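Local coordinates for protein L-amino acid deaminase (Proteus vulgaris, PDB 5HXW) that probably catalyses the oxidative deamination of L-amino acids as a membrane-associated flavoenzyme that carries bound FAD, at residues R23-V27 and F191-E195; A72-S76 and G239-S243; T115-Q119 and R286-D290; A360-L364 and D388-G392. One frame throughout, in Å; residues are numbered along the deposited sequence.

Contact 1 (R23-V27 and F191-E195); sequences RHGFV and FVMAE
Residues 23-27, without regular secondary structure, bend at Arg23 and His24 (psi about -40°), then run extended from Gly25 to Val27 (phi/psi 88/132, -142/139, -115/123) over one turn of helix 189-199; together the two segments bury 265 Å². The closest CA pair is Val27 and Phe191, 6.2 Å apart. Apolar contact centres on Val27: with chi1 t, its CG2 lies 3.7 Å from Phe191 CB and 4.2 Å from Ala194 CB, and also 3.3 Å from Phe191 O. The Phe191 ring (chi1 m, chi2 -78°) has Val27 CG2 at its edge, near the ring plane. Backbone-to-ring contact comes next: Gly25 O sits over one ring face, 3.2 Å from Phe191 CE1; a CB on Gly25 would jam against the preceding carbonyl. At the polar margin Glu195 (m, m) places OE1 3.7 Å from Val27 CG1. The CA-to-CB bond of Phe26 points away from the helix, and its side chain packs on Asn70. The arrangement is that of an N-terminal arm, preceding strand 40-43, laid against a helix of the FAD-dependent oxidoreductase fold.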
# COMPACT_ATOMS: atom_id res chain seq x y z
N ARG A 23 -21.26 -5.42 1.58
CA ARG A 23 -20.37 -5.12 2.72
C ARG A 23 -18.90 -4.91 2.30
O ARG A 23 -18.23 -4.02 2.84
CB ARG A 23 -20.44 -6.22 3.79
CG ARG A 23 -20.26 -5.75 5.23
CD ARG A 23 -20.73 -6.83 6.21
NE ARG A 23 -22.04 -6.55 6.81
CZ ARG A 23 -22.87 -7.47 7.31
NH1 ARG A 23 -22.56 -8.76 7.28
NH2 ARG A 23 -24.03 -7.09 7.84
N HIS A 24 -18.41 -5.72 1.36
CA HIS A 24 -16.97 -5.78 1.07
C HIS A 24 -16.52 -5.60 -0.39
O HIS A 24 -15.50 -4.94 -0.63
CB HIS A 24 -16.35 -7.05 1.68
CG HIS A 24 -16.18 -6.98 3.17
ND1 HIS A 24 -16.36 -8.08 3.99
CD2 HIS A 24 -15.86 -5.95 3.98
CE1 HIS A 24 -16.15 -7.72 5.24
NE2 HIS A 24 -15.85 -6.43 5.27
N GLY A 25 -17.24 -6.19 -1.34
CA GLY A 25 -16.89 -6.07 -2.76
C GLY A 25 -15.93 -7.15 -3.22
O GLY A 25 -14.90 -7.39 -2.57
N PHE A 26 -16.26 -7.78 -4.34
CA PHE A 26 -15.56 -8.96 -4.84
C PHE A 26 -15.44 -8.92 -6.36
O PHE A 26 -16.38 -8.54 -7.06
CB PHE A 26 -16.32 -10.23 -4.40
CG PHE A 26 -15.74 -11.51 -4.92
CD1 PHE A 26 -14.62 -12.09 -4.32
CD2 PHE A 26 -16.33 -12.17 -6.01
CE1 PHE A 26 -14.09 -13.29 -4.80
CE2 PHE A 26 -15.81 -13.37 -6.49
CZ PHE A 26 -14.69 -13.93 -5.89
N VAL A 27 -14.26 -9.32 -6.86
CA VAL A 27 -14.03 -9.50 -8.29
C VAL A 27 -13.76 -10.97 -8.57
O VAL A 27 -12.84 -11.56 -7.99
CB VAL A 27 -12.88 -8.61 -8.83
CG1 VAL A 27 -12.73 -8.75 -10.34
CG2 VAL A 27 -13.11 -7.15 -8.49
N PHE A 191 -10.66 -3.07 -6.49
CA PHE A 191 -11.64 -3.91 -7.18
C PHE A 191 -12.06 -3.36 -8.55
O PHE A 191 -12.16 -4.12 -9.52
CB PHE A 191 -12.87 -4.17 -6.29
CG PHE A 191 -12.53 -4.82 -4.98
CD1 PHE A 191 -12.27 -6.20 -4.91
CD2 PHE A 191 -12.48 -4.07 -3.81
CE1 PHE A 191 -11.95 -6.80 -3.70
CE2 PHE A 191 -12.16 -4.66 -2.59
CZ PHE A 191 -11.90 -6.03 -2.54
N VAL A 192 -12.30 -2.05 -8.63
CA VAL A 192 -12.63 -1.36 -9.89
C VAL A 192 -11.46 -1.44 -10.87
O VAL A 192 -11.66 -1.69 -12.07
CB VAL A 192 -13.09 0.11 -9.64
CG1 VAL A 192 -13.15 0.92 -10.94
CG2 VAL A 192 -14.45 0.14 -8.96
N MET A 193 -10.24 -1.27 -10.34
CA MET A 193 -9.00 -1.37 -11.12
C MET A 193 -8.74 -2.78 -11.66
O MET A 193 -8.12 -2.93 -12.72
CB MET A 193 -7.79 -0.87 -10.32
CG MET A 193 -7.78 0.62 -9.97
SD MET A 193 -8.24 1.80 -11.25
CE MET A 193 -7.08 1.45 -12.57
N ALA A 194 -9.22 -3.78 -10.93
CA ALA A 194 -9.16 -5.18 -11.35
C ALA A 194 -10.13 -5.48 -12.50
O ALA A 194 -9.76 -6.18 -13.45
CB ALA A 194 -9.44 -6.10 -10.17
N GLU A 195 -11.35 -4.95 -12.40
CA GLU A 195 -12.36 -5.09 -13.46
C GLU A 195 -11.93 -4.38 -14.74
O GLU A 195 -12.14 -4.90 -15.84
CB GLU A 195 -13.73 -4.56 -13.00
CG GLU A 195 -14.45 -5.42 -11.96
CD GLU A 195 -15.09 -6.70 -12.50
OE1 GLU A 195 -15.86 -7.32 -11.74
OE2 GLU A 195 -14.86 -7.09 -13.67

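Contact 2 (A72-S76 and G239-S243); sequences AGEQS and GGVWS. With FAD (flavin-adenine dinucleotide), chain G.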
# COMPACT_ATOMS: atom_id res chain seq x y z
N ALA A 72 -7.44 -8.70 -4.45
CA ALA A 72 -7.32 -7.64 -3.43
C ALA A 72 -7.77 -8.07 -2.02
O ALA A 72 -8.36 -7.28 -1.27
CB ALA A 72 -8.04 -6.36 -3.88
N GLY A 73 -7.47 -9.31 -1.66
CA GLY A 73 -7.87 -9.88 -0.37
C GLY A 73 -7.06 -9.43 0.83
O GLY A 73 -7.49 -9.61 1.97
N GLU A 74 -5.88 -8.85 0.58
CA GLU A 74 -4.98 -8.44 1.66
C GLU A 74 -4.87 -6.90 1.77
O GLU A 74 -5.90 -6.23 1.84
CB GLU A 74 -3.63 -9.18 1.55
CG GLU A 74 -3.77 -10.71 1.56
CD GLU A 74 -2.46 -11.47 1.76
OE1 GLU A 74 -1.40 -11.03 1.26
OE2 GLU A 74 -2.49 -12.53 2.42
N GLN A 75 -3.65 -6.36 1.78
CA GLN A 75 -3.39 -4.91 1.89
C GLN A 75 -4.29 -3.98 1.07
O GLN A 75 -4.71 -2.92 1.55
CB GLN A 75 -1.94 -4.61 1.52
CG GLN A 75 -0.99 -4.45 2.68
CD GLN A 75 0.46 -4.46 2.23
OE1 GLN A 75 0.89 -5.35 1.50
NE2 GLN A 75 1.22 -3.46 2.67
N SER A 76 -4.56 -4.38 -0.18
CA SER A 76 -5.27 -3.56 -1.17
C SER A 76 -6.78 -3.36 -0.93
O SER A 76 -7.46 -2.71 -1.73
CB SER A 76 -5.02 -4.12 -2.57
OG SER A 76 -3.70 -3.82 -2.99
N GLY A 239 3.85 -9.64 -4.49
CA GLY A 239 3.18 -10.49 -3.51
C GLY A 239 2.94 -9.87 -2.15
O GLY A 239 2.64 -10.58 -1.19
N GLY A 240 3.05 -8.54 -2.08
CA GLY A 240 2.85 -7.78 -0.84
C GLY A 240 3.81 -8.19 0.26
O GLY A 240 5.03 -8.09 0.10
N VAL A 241 3.24 -8.67 1.36
CA VAL A 241 4.02 -9.12 2.53
C VAL A 241 4.75 -10.45 2.29
O VAL A 241 5.73 -10.76 2.97
CB VAL A 241 3.17 -9.16 3.84
CG1 VAL A 241 2.48 -7.83 4.08
CG2 VAL A 241 2.15 -10.30 3.85
N TRP A 242 4.29 -11.20 1.29
CA TRP A 242 4.82 -12.52 0.95
C TRP A 242 6.00 -12.50 -0.02
O TRP A 242 6.59 -13.54 -0.31
CB TRP A 242 3.71 -13.40 0.38
CG TRP A 242 2.51 -13.51 1.26
CD1 TRP A 242 1.41 -12.69 1.26
CD2 TRP A 242 2.28 -14.48 2.29
NE1 TRP A 242 0.52 -13.10 2.22
CE2 TRP A 242 1.03 -14.19 2.87
CE3 TRP A 242 3.02 -15.57 2.78
CZ2 TRP A 242 0.49 -14.96 3.91
CZ3 TRP A 242 2.49 -16.33 3.82
CH2 TRP A 242 1.23 -16.02 4.37
N SER A 243 6.34 -11.31 -0.52
CA SER A 243 7.39 -11.15 -1.54
C SER A 243 8.78 -11.64 -1.09
O SER A 243 9.49 -12.26 -1.89
CB SER A 243 7.46 -9.70 -2.02
OG SER A 243 6.27 -9.33 -2.70
PA FAD G . -1.20 -6.58 -1.59
O1A FAD G . -1.19 -7.33 -0.28
O2A FAD G . -2.31 -5.62 -1.87
O5B FAD G . -1.14 -7.65 -2.79
C5B FAD G . -0.29 -8.79 -2.72
C4B FAD G . -1.08 -9.98 -3.21
O4B FAD G . -0.19 -11.01 -3.65
C3B FAD G . -1.93 -10.58 -2.10
O3B FAD G . -3.29 -10.55 -2.55
C2B FAD G . -1.42 -12.01 -1.94
O2B FAD G . -2.47 -12.95 -1.72
C1B FAD G . -0.73 -12.27 -3.27
N9A FAD G . 0.36 -13.27 -3.22
C8A FAD G . 1.41 -13.27 -2.39
N7A FAD G . 2.23 -14.32 -2.62
C5A FAD G . 1.69 -15.02 -3.63
C6A FAD G . 2.04 -16.25 -4.38
N6A FAD G . 3.16 -16.93 -4.07
N1A FAD G . 1.21 -16.65 -5.38
C2A FAD G . 0.09 -15.96 -5.70
N3A FAD G . -0.29 -14.84 -5.06
C4A FAD G . 0.45 -14.32 -4.04
N1 FAD G . -1.47 3.21 1.26
C2 FAD G . -1.81 4.48 0.92
O2 FAD G . -1.40 4.91 -0.18
N3 FAD G . -2.54 5.27 1.72
C4 FAD G . -3.00 4.86 2.92
O4 FAD G . -3.69 5.63 3.64
C4X FAD G . -2.68 3.47 3.37
N5 FAD G . -3.10 2.97 4.56
C5X FAD G . -2.78 1.70 4.95
C6 FAD G . -3.22 1.21 6.18
C7 FAD G . -2.91 -0.10 6.57
C7M FAD G . -3.40 -0.60 7.91
C8 FAD G . -2.09 -0.96 5.67
C8M FAD G . -1.71 -2.38 6.01
C9 FAD G . -1.65 -0.47 4.45
C9A FAD G . -1.96 0.83 4.05
N10 FAD G . -1.52 1.33 2.79
C10 FAD G . -1.86 2.66 2.44
C1' FAD G . -0.68 0.51 1.91
C2' FAD G . -1.32 -0.25 0.78
O2' FAD G . -2.40 -1.05 1.28
C3' FAD G . -0.25 -1.18 0.21
O3' FAD G . 1.04 -0.52 0.13
C4' FAD G . -0.64 -1.74 -1.16
O4' FAD G . -1.89 -2.44 -1.09
C5' FAD G . 0.45 -2.68 -1.63
O5' FAD G . -0.06 -3.45 -2.71
P FAD G . 0.55 -4.89 -3.05
O1P FAD G . -0.17 -5.36 -4.28
O2P FAD G . 2.05 -4.78 -3.08
O3P FAD G . 0.19 -5.79 -1.76
O HOH W 1 0.49 -8.95 1.36
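In this FAD-binding Rossmann-type fold, the loop after strand 63-66 and the loop after strand 235-237 meet beside the dinucleotide and bury 171 Å² between them. Ala72 and Gly73 lead in without touching residues 239-243; Ala72 packs on Phe191 of helix 189-199. Glu74 makes the direct link: the indole NE1 of Trp242 donates to Glu74 OE2 at 3.1 Å (155°) and, weakly, to Glu74 OE1 at 3.0 Å (128°). Lys68 forms a salt bridge with OE2, so the carboxylate meets both a cation and the indole N-H. Gln75 follows, its CA 7.4 Å from that of Gly240; its backbone N gives a weak 3.4 Å bond to FAD O1A. Gly240 combines positive phi (60°) with a position where a CB would clash with FAD O1A. Ser76 OG donates to FAD O2A at 2.5 Å and accepts from FAD O4' at 3.0 Å. Between the loops, one water donates to Glu74 OE1 (2.8 Å) and FAD O1A (2.9 Å) while accepting from Val241 N at 2.8 Å.

Contact 3 (T115-Q119 and R286-D290); sequences TYRTQ and REQAD
Gln119 and Ala289 account for most of the 223 Å² buried here, at two separate points. The segments run 132° apart end to end, with CA separations of 5.8 Å for Thr115-Ala289 and 8.5 Å for Gln119-Glu287. Gln119, just past the 117-118 strand residues (phi/psi -110/-44), extends its side chain (t, t) across the gap: NE2 donates weakly to Glu287 O at 2.7 Å (117°), and OE1 rests 3.4 Å from Arg286 CG. Ala289, in the turn leaving strand 283-287 (phi/psi -69/-23), points its methyl toward the other segment. Its CB lies 3.8 Å from Thr115 CB and 3.8 Å from Arg117 NH2, over one face of the guanidinium. Arg117 (m, m, t) folds back so that NH1 donates to Tyr116 O at 3.0 Å, and Asp113 holds it in a salt bridge. Arg286 NH1 hydrogen-bonds Ser183 OG and forms a salt bridge with Asp185. Strands 117-123 and 283-287 both pair with 276-279, and the contact joins the start of one to the end of the other by side chains, in the large mixed β-sheet.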
# COMPACT_ATOMS: atom_id res chain seq x y z
N THR A 115 -13.85 5.67 -6.66
CA THR A 115 -14.03 6.45 -5.41
C THR A 115 -12.86 7.37 -5.05
O THR A 115 -12.80 7.90 -3.93
CB THR A 115 -14.47 5.62 -4.16
OG1 THR A 115 -13.39 4.81 -3.69
CG2 THR A 115 -15.72 4.77 -4.44
N TYR A 116 -11.95 7.59 -6.01
CA TYR A 116 -10.92 8.60 -5.84
C TYR A 116 -11.51 10.00 -5.85
O TYR A 116 -12.25 10.38 -6.78
CB TYR A 116 -9.78 8.48 -6.86
CG TYR A 116 -8.60 9.39 -6.52
CD1 TYR A 116 -7.65 9.00 -5.56
CD2 TYR A 116 -8.46 10.65 -7.12
CE1 TYR A 116 -6.59 9.83 -5.23
CE2 TYR A 116 -7.39 11.49 -6.80
CZ TYR A 116 -6.46 11.07 -5.85
OH TYR A 116 -5.40 11.89 -5.53
N ARG A 117 -11.20 10.75 -4.80
CA ARG A 117 -11.63 12.14 -4.64
C ARG A 117 -10.44 13.02 -4.30
O ARG A 117 -9.54 12.60 -3.58
CB ARG A 117 -12.70 12.27 -3.54
CG ARG A 117 -13.98 11.46 -3.74
CD ARG A 117 -14.88 12.03 -4.83
NE ARG A 117 -16.08 11.22 -5.03
CZ ARG A 117 -16.16 10.13 -5.80
NH1 ARG A 117 -15.10 9.68 -6.47
NH2 ARG A 117 -17.32 9.49 -5.90
N THR A 118 -10.46 14.24 -4.83
CA THR A 118 -9.52 15.28 -4.42
C THR A 118 -10.17 15.95 -3.20
O THR A 118 -11.17 16.66 -3.33
CB THR A 118 -9.23 16.26 -5.58
OG1 THR A 118 -8.72 15.52 -6.71
CG2 THR A 118 -8.20 17.31 -5.17
N GLN A 119 -9.59 15.69 -2.03
CA GLN A 119 -10.29 15.90 -0.75
C GLN A 119 -9.78 17.06 0.11
O GLN A 119 -10.58 17.80 0.68
CB GLN A 119 -10.27 14.60 0.06
CG GLN A 119 -11.29 14.55 1.19
CD GLN A 119 -11.18 13.30 2.04
OE1 GLN A 119 -10.09 12.75 2.23
NE2 GLN A 119 -12.31 12.86 2.57
N ARG A 286 -10.91 10.24 7.93
CA ARG A 286 -11.05 10.53 6.51
C ARG A 286 -12.46 10.18 6.05
O ARG A 286 -12.94 9.07 6.30
CB ARG A 286 -10.01 9.75 5.70
CG ARG A 286 -10.08 9.98 4.20
CD ARG A 286 -9.30 8.95 3.40
NE ARG A 286 -9.73 7.56 3.61
CZ ARG A 286 -10.79 6.98 3.04
NH1 ARG A 286 -11.58 7.65 2.20
NH2 ARG A 286 -11.06 5.71 3.32
N GLU A 287 -13.11 11.14 5.38
CA GLU A 287 -14.44 10.94 4.81
C GLU A 287 -14.36 10.14 3.51
O GLU A 287 -13.57 10.47 2.61
CB GLU A 287 -15.13 12.28 4.57
CG GLU A 287 -16.63 12.16 4.29
CD GLU A 287 -17.25 13.44 3.76
OE1 GLU A 287 -16.51 14.29 3.21
OE2 GLU A 287 -18.48 13.58 3.90
N GLN A 288 -15.18 9.10 3.42
CA GLN A 288 -15.27 8.27 2.22
C GLN A 288 -16.19 8.91 1.19
O GLN A 288 -16.78 9.97 1.45
CB GLN A 288 -15.72 6.85 2.59
CG GLN A 288 -14.85 6.18 3.65
CD GLN A 288 -14.74 4.67 3.47
OE1 GLN A 288 -13.69 4.17 3.07
NE2 GLN A 288 -15.81 3.95 3.76
N ALA A 289 -16.32 8.28 0.02
CA ALA A 289 -17.15 8.80 -1.08
C ALA A 289 -18.66 8.74 -0.79
O ALA A 289 -19.44 9.49 -1.38
CB ALA A 289 -16.83 8.08 -2.38
N ASP A 290 -19.05 7.84 0.12
CA ASP A 290 -20.46 7.62 0.46
C ASP A 290 -20.94 8.36 1.72
O ASP A 290 -22.10 8.23 2.12
CB ASP A 290 -20.75 6.11 0.58
CG ASP A 290 -20.01 5.45 1.74
OD1 ASP A 290 -19.03 6.02 2.27
OD2 ASP A 290 -20.42 4.33 2.12

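Contact 4 (A360-L364 and D388-G392); sequences ALPDL and DQWSG. With FAD (flavin-adenine dinucleotide), chain G.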
# COMPACT_ATOMS: atom_id res chain seq x y z
N ALA A 360 -5.17 -12.59 11.22
CA ALA A 360 -4.86 -11.54 12.20
C ALA A 360 -6.09 -10.70 12.56
O ALA A 360 -6.83 -10.26 11.68
CB ALA A 360 -3.74 -10.65 11.68
N LEU A 361 -6.31 -10.51 13.86
CA LEU A 361 -7.47 -9.78 14.37
C LEU A 361 -7.14 -8.35 14.79
O LEU A 361 -6.05 -8.09 15.30
CB LEU A 361 -8.11 -10.54 15.54
CG LEU A 361 -8.79 -11.90 15.30
CD1 LEU A 361 -9.16 -12.53 16.63
CD2 LEU A 361 -10.00 -11.80 14.39
N PRO A 362 -8.09 -7.40 14.58
CA PRO A 362 -7.94 -6.04 15.09
C PRO A 362 -7.92 -5.99 16.62
O PRO A 362 -8.66 -6.74 17.28
CB PRO A 362 -9.18 -5.32 14.56
CG PRO A 362 -10.16 -6.40 14.23
CD PRO A 362 -9.30 -7.52 13.73
N ASP A 363 -7.08 -5.11 17.16
CA ASP A 363 -7.03 -4.83 18.59
C ASP A 363 -8.26 -3.99 18.96
O ASP A 363 -8.32 -2.79 18.67
CB ASP A 363 -5.72 -4.12 18.95
CG ASP A 363 -5.47 -4.00 20.45
OD1 ASP A 363 -6.34 -4.37 21.27
OD2 ASP A 363 -4.38 -3.52 20.82
N LEU A 364 -9.25 -4.64 19.58
CA LEU A 364 -10.55 -4.01 19.88
C LEU A 364 -10.54 -2.96 21.00
O LEU A 364 -11.21 -1.93 20.85
CB LEU A 364 -11.66 -5.06 20.09
CG LEU A 364 -12.10 -5.98 18.94
CD1 LEU A 364 -13.11 -7.01 19.42
CD2 LEU A 364 -12.66 -5.21 17.75
N ASP A 388 -17.29 -1.49 10.28
CA ASP A 388 -16.29 -2.55 10.10
C ASP A 388 -15.00 -2.28 10.88
O ASP A 388 -14.57 -1.13 11.01
CB ASP A 388 -15.98 -2.75 8.61
CG ASP A 388 -15.40 -4.12 8.29
OD1 ASP A 388 -15.22 -4.97 9.20
OD2 ASP A 388 -15.11 -4.37 7.10
N GLN A 389 -14.39 -3.35 11.39
CA GLN A 389 -13.12 -3.30 12.12
C GLN A 389 -12.20 -4.42 11.64
O GLN A 389 -12.59 -5.59 11.65
CB GLN A 389 -13.35 -3.43 13.63
CG GLN A 389 -13.99 -2.23 14.30
CD GLN A 389 -14.22 -2.44 15.78
OE1 GLN A 389 -14.93 -3.35 16.19
NE2 GLN A 389 -13.62 -1.58 16.60
N TRP A 390 -10.99 -4.06 11.23
CA TRP A 390 -10.02 -5.03 10.72
C TRP A 390 -8.57 -4.70 11.10
O TRP A 390 -8.27 -3.59 11.56
CB TRP A 390 -10.16 -5.19 9.20
CG TRP A 390 -9.75 -3.97 8.42
CD1 TRP A 390 -8.50 -3.69 7.93
CD2 TRP A 390 -10.58 -2.87 8.03
NE1 TRP A 390 -8.50 -2.49 7.27
CE2 TRP A 390 -9.76 -1.96 7.30
CE3 TRP A 390 -11.93 -2.55 8.22
CZ2 TRP A 390 -10.25 -0.76 6.77
CZ3 TRP A 390 -12.43 -1.35 7.68
CH2 TRP A 390 -11.58 -0.47 6.97
N SER A 391 -7.69 -5.68 10.90
CA SER A 391 -6.25 -5.49 11.00
C SER A 391 -5.62 -5.52 9.60
O SER A 391 -6.07 -6.28 8.74
CB SER A 391 -5.64 -6.58 11.88
OG SER A 391 -4.25 -6.37 12.06
N GLY A 392 -4.61 -4.68 9.39
CA GLY A 392 -3.89 -4.64 8.12
C GLY A 392 -2.40 -4.91 8.28
O GLY A 392 -1.73 -4.26 9.09
PA FAD G . -1.20 -6.58 -1.59
O1A FAD G . -1.19 -7.33 -0.28
O2A FAD G . -2.31 -5.62 -1.87
O5B FAD G . -1.14 -7.65 -2.79
C5B FAD G . -0.29 -8.79 -2.72
C4B FAD G . -1.08 -9.98 -3.21
O4B FAD G . -0.19 -11.01 -3.65
C3B FAD G . -1.93 -10.58 -2.10
O3B FAD G . -3.29 -10.55 -2.55
C2B FAD G . -1.42 -12.01 -1.94
O2B FAD G . -2.47 -12.95 -1.72
C1B FAD G . -0.73 -12.27 -3.27
N9A FAD G . 0.36 -13.27 -3.22
C8A FAD G . 1.41 -13.27 -2.39
N7A FAD G . 2.23 -14.32 -2.62
C5A FAD G . 1.69 -15.02 -3.63
C6A FAD G . 2.04 -16.25 -4.38
N6A FAD G . 3.16 -16.93 -4.07
N1A FAD G . 1.21 -16.65 -5.38
C2A FAD G . 0.09 -15.96 -5.70
N3A FAD G . -0.29 -14.84 -5.06
C4A FAD G . 0.45 -14.32 -4.04
N1 FAD G . -1.47 3.21 1.26
C2 FAD G . -1.81 4.48 0.92
O2 FAD G . -1.40 4.91 -0.18
N3 FAD G . -2.54 5.27 1.72
C4 FAD G . -3.00 4.86 2.92
O4 FAD G . -3.69 5.63 3.64
C4X FAD G . -2.68 3.47 3.37
N5 FAD G . -3.10 2.97 4.56
C5X FAD G . -2.78 1.70 4.95
C6 FAD G . -3.22 1.21 6.18
C7 FAD G . -2.91 -0.10 6.57
C7M FAD G . -3.40 -0.60 7.91
C8 FAD G . -2.09 -0.96 5.67
C8M FAD G . -1.71 -2.38 6.01
C9 FAD G . -1.65 -0.47 4.45
C9A FAD G . -1.96 0.83 4.05
N10 FAD G . -1.52 1.33 2.79
C10 FAD G . -1.86 2.66 2.44
C1' FAD G . -0.68 0.51 1.91
C2' FAD G . -1.32 -0.25 0.78
O2' FAD G . -2.40 -1.05 1.28
C3' FAD G . -0.25 -1.18 0.21
O3' FAD G . 1.04 -0.52 0.13
C4' FAD G . -0.64 -1.74 -1.16
O4' FAD G . -1.89 -2.44 -1.09
C5' FAD G . 0.45 -2.68 -1.63
O5' FAD G . -0.06 -3.45 -2.71
P FAD G . 0.55 -4.89 -3.05
O1P FAD G . -0.17 -5.36 -4.28
O2P FAD G . 2.05 -4.78 -3.08
O3P FAD G . 0.19 -5.79 -1.76
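Strand 386-396 borders the FAD pocket, where Gly392 C comes within 3.5 Å of the flavin methyl C8M, and residues 360-364 lie across part of that strand as the loop entering helix 364-377. A CB on Gly392 would clash with C7M of FAD, which explains why glycine fits this position. The loop runs at 136° to the strand direction, and the closest CA atoms, those of Pro362 and Ser391, are 4.5 Å apart. Pro362 is central to the 261 Å² interface: its CG is 3.6 Å from Gln389 O and its CB 3.6 Å from Trp390 C, so the pyrrolidine ring rests on the strand backbone. Ser391 CB is in turn 3.7 Å from both Pro362 N and Leu361 C, and 3.9 Å from Ala360 O. Further along, Leu364 CD2 meets Gln389 OE1 at 3.3 Å. Strand alternation sorts the side chains: CA-to-CB bonds of Gln389 and Ser391 point toward the loop, whereas that of Trp390 points away, and its NE1 bonds Arg78 O. Asp363 occupies the N-cap position of helix 364-377, with its backbone N bonded to Ser262 OG. The result is a loop-to-helix junction packed by van der Waals contact on a β-strand at the flavin pocket.

Contacts 2 and 4 both touch FAD, at different ends of the molecule: contact 2 lies against the adenosine and pyrophosphate and reaches the ribityl O4', contact 4 meets the dimethylbenzene edge of the flavin. Their centres are 16 Å apart. Contact 1 joins them from outside the cofactor: Phe191 CE1 packs 3.9 Å from Ala72 CB of contact 2, and His24 NE2 lies 2.9 Å from Asp388 OD2 of contact 4, a probable hydrogen bond. The side chain of Phe191 remains about 10 Å from FAD. Contact 3 touches none of the others, but shares the large mixed sheet with contact 4; its Arg286 side chain comes within about 6 Å of FAD. Along the chain, contacts 1, 2 and 3 interleave, whereas contact 4 follows them in series.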